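Endoglycosidase (PDB 6Q64) probably hydrolyses glycosidic bonds in complex N-glycans, as an endoglycosidase of glycoside hydrolase family 18. Local coordinates at residues Y256-S259 / S263-Y266; V284-G289 / N311-Y316. The protein carries 1 engineered substitution. All coordinates share one frame; numbering follows the deposited sequence.

Contact 1: residues Y256-S259 / S263-Y266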
ATOM      1  N   TYR A 256       9.372 -10.741  -2.097  1.00 73.30           N
ATOM      2  CA  TYR A 256       9.187 -11.868  -1.147  1.00 74.33           C
ATOM      3  C   TYR A 256      10.428 -12.794  -1.164  1.00 77.25           C
ATOM      4  O   TYR A 256      11.035 -13.002  -0.082  1.00 80.34           O
ATOM      5  CB  TYR A 256       7.892 -12.626  -1.458  1.00 72.16           C
ATOM      6  CG  TYR A 256       6.583 -11.856  -1.477  1.00 67.69           C
ATOM      7  CD1 TYR A 256       6.372 -10.666  -0.794  1.00 63.15           C
ATOM      8  CD2 TYR A 256       5.499 -12.403  -2.142  1.00 68.85           C
ATOM      9  CE1 TYR A 256       5.127 -10.042  -0.798  1.00 64.93           C
ATOM     10  CE2 TYR A 256       4.254 -11.792  -2.162  1.00 69.39           C
ATOM     11  CZ  TYR A 256       4.052 -10.612  -1.473  1.00 69.85           C
ATOM     12  OH  TYR A 256       2.796 -10.051  -1.558  1.00 74.69           O
ATOM     13  N   TRP A 257      10.830 -13.333  -2.328  1.00 80.13           N
ATOM     14  CA  TRP A 257      11.794 -14.472  -2.391  1.00 81.44           C
ATOM     15  C   TRP A 257      13.194 -14.028  -2.833  1.00 78.50           C
ATOM     16  O   TRP A 257      14.045 -14.904  -3.065  1.00 86.53           O
ATOM     17  CB  TRP A 257      11.254 -15.594  -3.286  1.00 87.82           C
ATOM     18  CG  TRP A 257       9.778 -15.758  -3.131  1.00 90.27           C
ATOM     19  CD1 TRP A 257       8.803 -15.605  -4.073  1.00 91.54           C
ATOM     20  CD2 TRP A 257       9.105 -16.024  -1.894  1.00 95.01           C
ATOM     21  NE1 TRP A 257       7.564 -15.768  -3.515  1.00 93.71           N
ATOM     22  CE2 TRP A 257       7.719 -16.044  -2.179  1.00 98.33           C
ATOM     23  CE3 TRP A 257       9.550 -16.266  -0.589  1.00 90.28           C
ATOM     24  CZ2 TRP A 257       6.773 -16.319  -1.195  1.00 93.31           C
ATOM     25  CZ3 TRP A 257       8.610 -16.498   0.383  1.00 91.16           C
ATOM     26  CH2 TRP A 257       7.248 -16.537   0.076  1.00 92.66           C
ATOM     27  N   GLU A 258      13.457 -12.732  -2.875  1.00 71.87           N
ATOM     28  CA  GLU A 258      14.805 -12.204  -3.149  1.00 69.79           C
ATOM     29  C   GLU A 258      15.745 -12.575  -2.011  1.00 65.51           C
ATOM     30  O   GLU A 258      15.447 -12.234  -0.908  1.00 69.49           O
ATOM     31  CB  GLU A 258      14.733 -10.692  -3.345  1.00 73.58           C
ATOM     32  CG  GLU A 258      14.406 -10.281  -4.774  1.00 72.49           C
ATOM     33  CD  GLU A 258      12.970 -10.469  -5.228  1.00 76.28           C
ATOM     34  OE1 GLU A 258      12.768 -10.494  -6.443  1.00 80.41           O
ATOM     35  OE2 GLU A 258      12.054 -10.575  -4.373  1.00 85.16           O
ATOM     36  N   SER A 259      16.905 -13.153  -2.278  1.00 66.90           N
ATOM     37  CA  SER A 259      17.787 -13.697  -1.221  1.00 70.25           C
ATOM     38  C   SER A 259      19.028 -12.832  -0.978  1.00 71.11           C
ATOM     39  O   SER A 259      19.892 -13.305  -0.190  1.00 78.96           O
ATOM     40  CB  SER A 259      18.127 -15.142  -1.540  1.00 76.05           C
ATOM     41  OG  SER A 259      19.388 -15.304  -2.176  1.00 81.43           O
ATOM     42  N   SER A 263      20.068  -8.312  -5.533  1.00 71.35           N
ATOM     43  CA  SER A 263      18.926  -8.900  -6.290  1.00 73.68           C
ATOM     44  C   SER A 263      17.635  -8.110  -6.040  1.00 69.95           C
ATOM     45  O   SER A 263      16.742  -8.145  -6.912  1.00 72.07           O
ATOM     46  CB  SER A 263      18.737 -10.369  -6.031  1.00 76.91           C
ATOM     47  OG  SER A 263      18.268 -10.609  -4.714  1.00 83.51           O
ATOM     48  N   VAL A 264      17.548  -7.358  -4.947  1.00 68.43           N
ATOM     49  CA  VAL A 264      16.335  -6.533  -4.654  1.00 69.84           C
ATOM     50  C   VAL A 264      16.445  -5.218  -5.420  1.00 66.96           C
ATOM     51  O   VAL A 264      15.466  -4.823  -6.052  1.00 71.57           O
ATOM     52  CB  VAL A 264      16.165  -6.280  -3.146  1.00 70.09           C
ATOM     53  CG1 VAL A 264      14.931  -5.448  -2.821  1.00 68.68           C
ATOM     54  CG2 VAL A 264      16.119  -7.592  -2.402  1.00 75.02           C
ATOM     55  N   ILE A 265      17.615  -4.585  -5.348  1.00 68.19           N
ATOM     56  CA  ILE A 265      17.959  -3.368  -6.137  1.00 63.69           C
ATOM     57  C   ILE A 265      17.709  -3.654  -7.619  1.00 63.40           C
ATOM     58  O   ILE A 265      17.041  -2.817  -8.265  1.00 63.18           O
ATOM     59  CB  ILE A 265      19.389  -2.899  -5.854  1.00 62.53           C
ATOM     60  CG1 ILE A 265      19.632  -2.787  -4.344  1.00 61.48           C
ATOM     61  CG2 ILE A 265      19.646  -1.590  -6.589  1.00 63.54           C
ATOM     62  CD1 ILE A 265      20.815  -1.973  -3.920  1.00 61.25           C
ATOM     63  N   TYR A 266      18.114  -4.817  -8.133  1.00 63.78           N
ATOM     64  CA  TYR A 266      17.931  -5.098  -9.582  1.00 68.29           C
ATOM     65  C   TYR A 266      16.446  -5.031  -9.917  1.00 65.34           C
ATOM     66  O   TYR A 266      16.073  -4.561 -11.000  1.00 73.94           O
ATOM     67  CB  TYR A 266      18.545  -6.420 -10.022  1.00 71.07           C
ATOM     68  CG  TYR A 266      18.184  -6.770 -11.439  1.00 78.04           C
ATOM     69  CD1 TYR A 266      16.936  -7.300 -11.726  1.00 86.88           C
ATOM     70  CD2 TYR A 266      19.062  -6.570 -12.488  1.00 82.62           C
ATOM     71  CE1 TYR A 266      16.563  -7.650 -13.011  1.00 90.23           C
ATOM     72  CE2 TYR A 266      18.713  -6.927 -13.784  1.00 91.92           C
ATOM     73  CZ  TYR A 266      17.457  -7.463 -14.049  1.00 95.99           C
ATOM     74  OH  TYR A 266      17.060  -7.792 -15.317  1.00100.69           O
TER
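Glu258 and Val264 meet in a small, mainly van der Waals contact between the loop that leaves strand 251-254 and helix 261-268, the helix that loop leads into. About 132 Å² is buried in all, and no hydrogen bond crosses between the two segments. The closest approach is made by the first carbon of the glutamate chain: Glu258 CB sits 3.5 Å from Val264 CG2. That methyl lies anti to the valine's carbonyl carbon while CG1 takes the place anti to the backbone N (chi1 -180°), which presents CG2 to the loop. One bond further out, Glu258 CG runs past the first turn of the helix, 3.8 Å from the backbone O of Ser263. The glutamate chain then bends at chi2 (74°), and its carboxylate finds its partner further along the same helix, where OE1 forms a salt bridge with Lys267. Aliphatic part and charged end are thus both used against one helix.

Ser263 borders the contact next to Val264, with OG 3.8 Å from Glu258 CB and equally far from Ser259 N, too long for a bond. The hydroxyl is instead hydrogen-bonded to the carbonyl O of Ser260, close to the start of the helix. Val264 is buried, its side chain also touching Ile282 of strand 280-285 and Tyr316 of helix 311-317. The arrangement belongs to a beta-alpha connection of the TIM barrel found in family 18 hydrolases: a strand, a loop from its C-terminal end, and the helix onto which that loop packs.

Contact 2: residues V284-G289 / N311-Y316; sequences VEFEQG and NQILDY
Val284 and Ile313 meet through their methyl ends, where the last residues of strand 280-285 face the first turns of helix 311-317. Val284 CG1 lies 3.8 Å from Ile313 CD1, and the two side chains cross at about a right angle. The isoleucine reaches that far because CG1 stands anti to the backbone N (chi1 -167°) and the next torsion is also extended, which stretches the chain from the helix toward the strand. The same CD1 methyl meets Phe286 CZ at 4.1 Å, approaching the ring obliquely, so a single methyl touches both residues on either side of Glu285.

Gln312 crosses the other branch of Val284 at a slant. Its CG is anti to the backbone N (chi1 -177°) and its chain is extended beyond CG. That CG passes 3.7 Å from Val284 CG2. The amide end is modelled too close to this methyl for its exact placing to be trusted. NE2 donates to the carbonyl O of Tyr256, and OE1 accepts a weak bond from Ile295 N, so both ends of this buried amide have partners.

Glu285 turns its carboxylate back onto its own segment. As N-cap of the short helix 286-289, it takes the N-H of Gln288 on OE2, 2.6 Å from Gln288 N, on the syn side but 35° out of the carboxylate plane. The bond closes the first turn directly after the strand.

On the sheet side, Val284 pairs through its backbone with Gly331 and Tyr333 of the adjacent strand 329-333. Phe286 and Ile313 both rest on Thr332, and Tyr316 on Ile330, so helix 311-317 packs across strands 280-285 and 329-333.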
ATOM      1  N   VAL A 284       7.707  -7.746   2.164  1.00 76.14           N
ATOM      2  CA  VAL A 284       8.098  -9.124   2.505  1.00 80.27           C
ATOM      3  C   VAL A 284       6.831  -9.950   2.812  1.00 74.90           C
ATOM      4  O   VAL A 284       5.715  -9.356   2.921  1.00 67.65           O
ATOM      5  CB  VAL A 284       9.143  -9.020   3.619  1.00 84.05           C
ATOM      6  CG1 VAL A 284       8.510  -8.618   4.935  1.00 84.51           C
ATOM      7  CG2 VAL A 284       9.917 -10.315   3.730  1.00 94.96           C
ATOM      8  N   GLU A 285       6.961 -11.283   2.820  1.00 75.91           N
ATOM      9  CA  GLU A 285       5.793 -12.210   2.763  1.00 81.95           C
ATOM     10  C   GLU A 285       5.588 -12.822   4.151  1.00 80.64           C
ATOM     11  O   GLU A 285       6.406 -13.667   4.575  1.00 81.77           O
ATOM     12  CB  GLU A 285       5.979 -13.165   1.580  1.00 84.97           C
ATOM     13  CG  GLU A 285       5.322 -14.524   1.667  1.00 95.29           C
ATOM     14  CD  GLU A 285       3.929 -14.654   2.242  1.00100.20           C
ATOM     15  OE1 GLU A 285       2.951 -14.741   1.444  1.00 98.20           O
ATOM     16  OE2 GLU A 285       3.846 -14.748   3.486  1.00106.90           O
ATOM     17  N   PHE A 286       4.528 -12.374   4.822  1.00 78.82           N
ATOM     18  CA  PHE A 286       4.339 -12.530   6.286  1.00 84.63           C
ATOM     19  C   PHE A 286       3.297 -13.614   6.600  1.00 89.26           C
ATOM     20  O   PHE A 286       3.344 -14.140   7.720  1.00 92.38           O
ATOM     21  CB  PHE A 286       4.059 -11.159   6.906  1.00 82.12           C
ATOM     22  CG  PHE A 286       5.215 -10.610   7.700  1.00 77.00           C
ATOM     23  CD1 PHE A 286       6.512 -10.965   7.389  1.00 72.30           C
ATOM     24  CD2 PHE A 286       4.995  -9.767   8.774  1.00 78.12           C
ATOM     25  CE1 PHE A 286       7.570 -10.492   8.135  1.00 72.74           C
ATOM     26  CE2 PHE A 286       6.062  -9.284   9.513  1.00 79.54           C
ATOM     27  CZ  PHE A 286       7.348  -9.649   9.193  1.00 75.37           C
ATOM     28  N   GLU A 287       2.441 -13.975   5.637  1.00 90.42           N
ATOM     29  CA  GLU A 287       1.665 -15.242   5.652  1.00 89.98           C
ATOM     30  C   GLU A 287       2.621 -16.400   5.974  1.00 89.61           C
ATOM     31  O   GLU A 287       2.252 -17.253   6.771  1.00 95.69           O
ATOM     32  CB  GLU A 287       0.888 -15.347   4.343  1.00 92.74           C
ATOM     33  CG  GLU A 287       0.201 -16.676   4.082  1.00103.56           C
ATOM     34  CD  GLU A 287      -0.917 -16.581   3.046  1.00107.50           C
ATOM     35  OE1 GLU A 287      -2.070 -16.421   3.467  1.00108.48           O
ATOM     36  OE2 GLU A 287      -0.627 -16.611   1.819  1.00103.12           O
ATOM     37  N   GLN A 288       3.859 -16.377   5.495  1.00 94.77           N
ATOM     38  CA  GLN A 288       4.821 -17.489   5.716  1.00 97.24           C
ATOM     39  C   GLN A 288       6.010 -17.094   6.604  1.00 92.53           C
ATOM     40  O   GLN A 288       6.625 -17.997   7.158  1.00 95.59           O
ATOM     41  CB  GLN A 288       5.310 -17.970   4.360  1.00100.15           C
ATOM     42  CG  GLN A 288       4.401 -19.022   3.760  1.00109.55           C
ATOM     43  CD  GLN A 288       5.143 -19.707   2.638  1.00120.67           C
ATOM     44  OE1 GLN A 288       5.972 -19.095   1.954  1.00115.61           O
ATOM     45  NE2 GLN A 288       4.885 -20.998   2.472  1.00124.74           N
ATOM     46  N   GLY A 289       6.354 -15.814   6.723  1.00 83.65           N
ATOM     47  CA  GLY A 289       7.625 -15.408   7.350  1.00 79.92           C
ATOM     48  C   GLY A 289       7.436 -14.489   8.539  1.00 78.35           C
ATOM     49  O   GLY A 289       8.464 -13.985   9.045  1.00 75.34           O
ATOM     50  N   ASN A 311      16.775 -10.554   8.784  1.00 81.65           N
ATOM     51  CA  ASN A 311      17.728  -9.669   8.067  1.00 76.89           C
ATOM     52  C   ASN A 311      17.119  -9.221   6.719  1.00 69.57           C
ATOM     53  O   ASN A 311      17.432  -8.112   6.334  1.00 72.72           O
ATOM     54  CB  ASN A 311      19.140 -10.265   8.030  1.00 73.42           C
ATOM     55  CG  ASN A 311      19.237 -11.497   7.181  1.00 76.63           C
ATOM     56  OD1 ASN A 311      18.221 -12.122   6.904  1.00 77.69           O
ATOM     57  ND2 ASN A 311      20.445 -11.826   6.740  1.00 79.36           N
ATOM     58  N   GLN A 312      16.197  -9.967   6.104  1.00 67.97           N
ATOM     59  CA  GLN A 312      15.400  -9.521   4.919  1.00 66.35           C
ATOM     60  C   GLN A 312      14.720  -8.206   5.280  1.00 65.37           C
ATOM     61  O   GLN A 312      15.105  -7.179   4.725  1.00 71.46           O
ATOM     62  CB  GLN A 312      14.388 -10.564   4.421  1.00 69.54           C
ATOM     63  CG  GLN A 312      13.613 -10.172   3.165  1.00 68.94           C
ATOM     64  CD  GLN A 312      12.882 -11.301   2.457  1.00 71.94           C
ATOM     65  OE1 GLN A 312      11.865 -11.863   2.888  1.00 71.60           O
ATOM     66  NE2 GLN A 312      13.371 -11.626   1.282  1.00 72.98           N
ATOM     67  N   ILE A 313      13.768  -8.185   6.200  1.00 70.49           N
ATOM     68  CA  ILE A 313      12.974  -6.941   6.461  1.00 69.00           C
ATOM     69  C   ILE A 313      13.884  -5.810   6.974  1.00 67.25           C
ATOM     70  O   ILE A 313      13.537  -4.619   6.827  1.00 68.80           O
ATOM     71  CB  ILE A 313      11.795  -7.194   7.414  1.00 71.91           C
ATOM     72  CG1 ILE A 313      10.833  -6.000   7.408  1.00 70.17           C
ATOM     73  CG2 ILE A 313      12.301  -7.536   8.806  1.00 74.21           C
ATOM     74  CD1 ILE A 313       9.420  -6.318   7.846  1.00 69.00           C
ATOM     75  N   LEU A 314      15.019  -6.113   7.576  1.00 68.20           N
ATOM     76  CA  LEU A 314      15.798  -5.014   8.195  1.00 70.22           C
ATOM     77  C   LEU A 314      16.679  -4.415   7.114  1.00 75.84           C
ATOM     78  O   LEU A 314      16.902  -3.189   7.169  1.00 78.02           O
ATOM     79  CB  LEU A 314      16.622  -5.533   9.378  1.00 72.40           C
ATOM     80  CG  LEU A 314      15.819  -6.164  10.514  1.00 70.58           C
ATOM     81  CD1 LEU A 314      16.749  -6.704  11.578  1.00 74.91           C
ATOM     82  CD2 LEU A 314      14.859  -5.164  11.111  1.00 70.10           C
ATOM     83  N   ASP A 315      17.167  -5.267   6.201  1.00 71.69           N
ATOM     84  CA  ASP A 315      17.931  -4.819   5.022  1.00 66.78           C
ATOM     85  C   ASP A 315      17.034  -3.874   4.239  1.00 64.49           C
ATOM     86  O   ASP A 315      17.485  -2.757   3.901  1.00 66.48           O
ATOM     87  CB  ASP A 315      18.377  -5.983   4.144  1.00 71.41           C
ATOM     88  CG  ASP A 315      19.355  -5.560   3.061  1.00 72.50           C
ATOM     89  OD1 ASP A 315      20.335  -4.819   3.394  1.00 66.32           O
ATOM     90  OD2 ASP A 315      19.099  -5.941   1.893  1.00 70.41           O
ATOM     91  N   TYR A 316      15.794  -4.297   4.004  1.00 61.05           N
ATOM     92  CA  TYR A 316      14.832  -3.501   3.205  1.00 59.56           C
ATOM     93  C   TYR A 316      14.700  -2.109   3.838  1.00 61.91           C
ATOM     94  O   TYR A 316      14.866  -1.068   3.209  1.00 60.94           O
ATOM     95  CB  TYR A 316      13.505  -4.240   3.061  1.00 55.45           C
ATOM     96  CG  TYR A 316      13.531  -5.448   2.165  1.00 56.22           C
ATOM     97  CD1 TYR A 316      14.708  -6.109   1.831  1.00 64.04           C
ATOM     98  CD2 TYR A 316      12.360  -5.952   1.632  1.00 56.90           C
ATOM     99  CE1 TYR A 316      14.721  -7.235   1.002  1.00 64.06           C
ATOM    100  CE2 TYR A 316      12.344  -7.095   0.834  1.00 58.45           C
ATOM    101  CZ  TYR A 316      13.524  -7.750   0.535  1.00 62.32           C
ATOM    102  OH  TYR A 316      13.504  -8.862  -0.250  1.00 69.25           O
TER

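From the N terminus, the chain leaves strand 251-254, passes through 256-259 and turns into helix 261-268, where contact 1 closes a very short loop. It then forms strand 280-285, and contact 2 closes a longer excursion of 21 residues, without helix or strand, between 284-289 and 311-316. The two loops follow in series and neither encloses the other, yet their centres are only about 11 Å apart. They touch directly: Tyr256 packs on Glu285 with CG 3.4 Å from CB, and Trp257 also lies against that glutamate. Successive beta-alpha units on one side of the barrel are thereby joined.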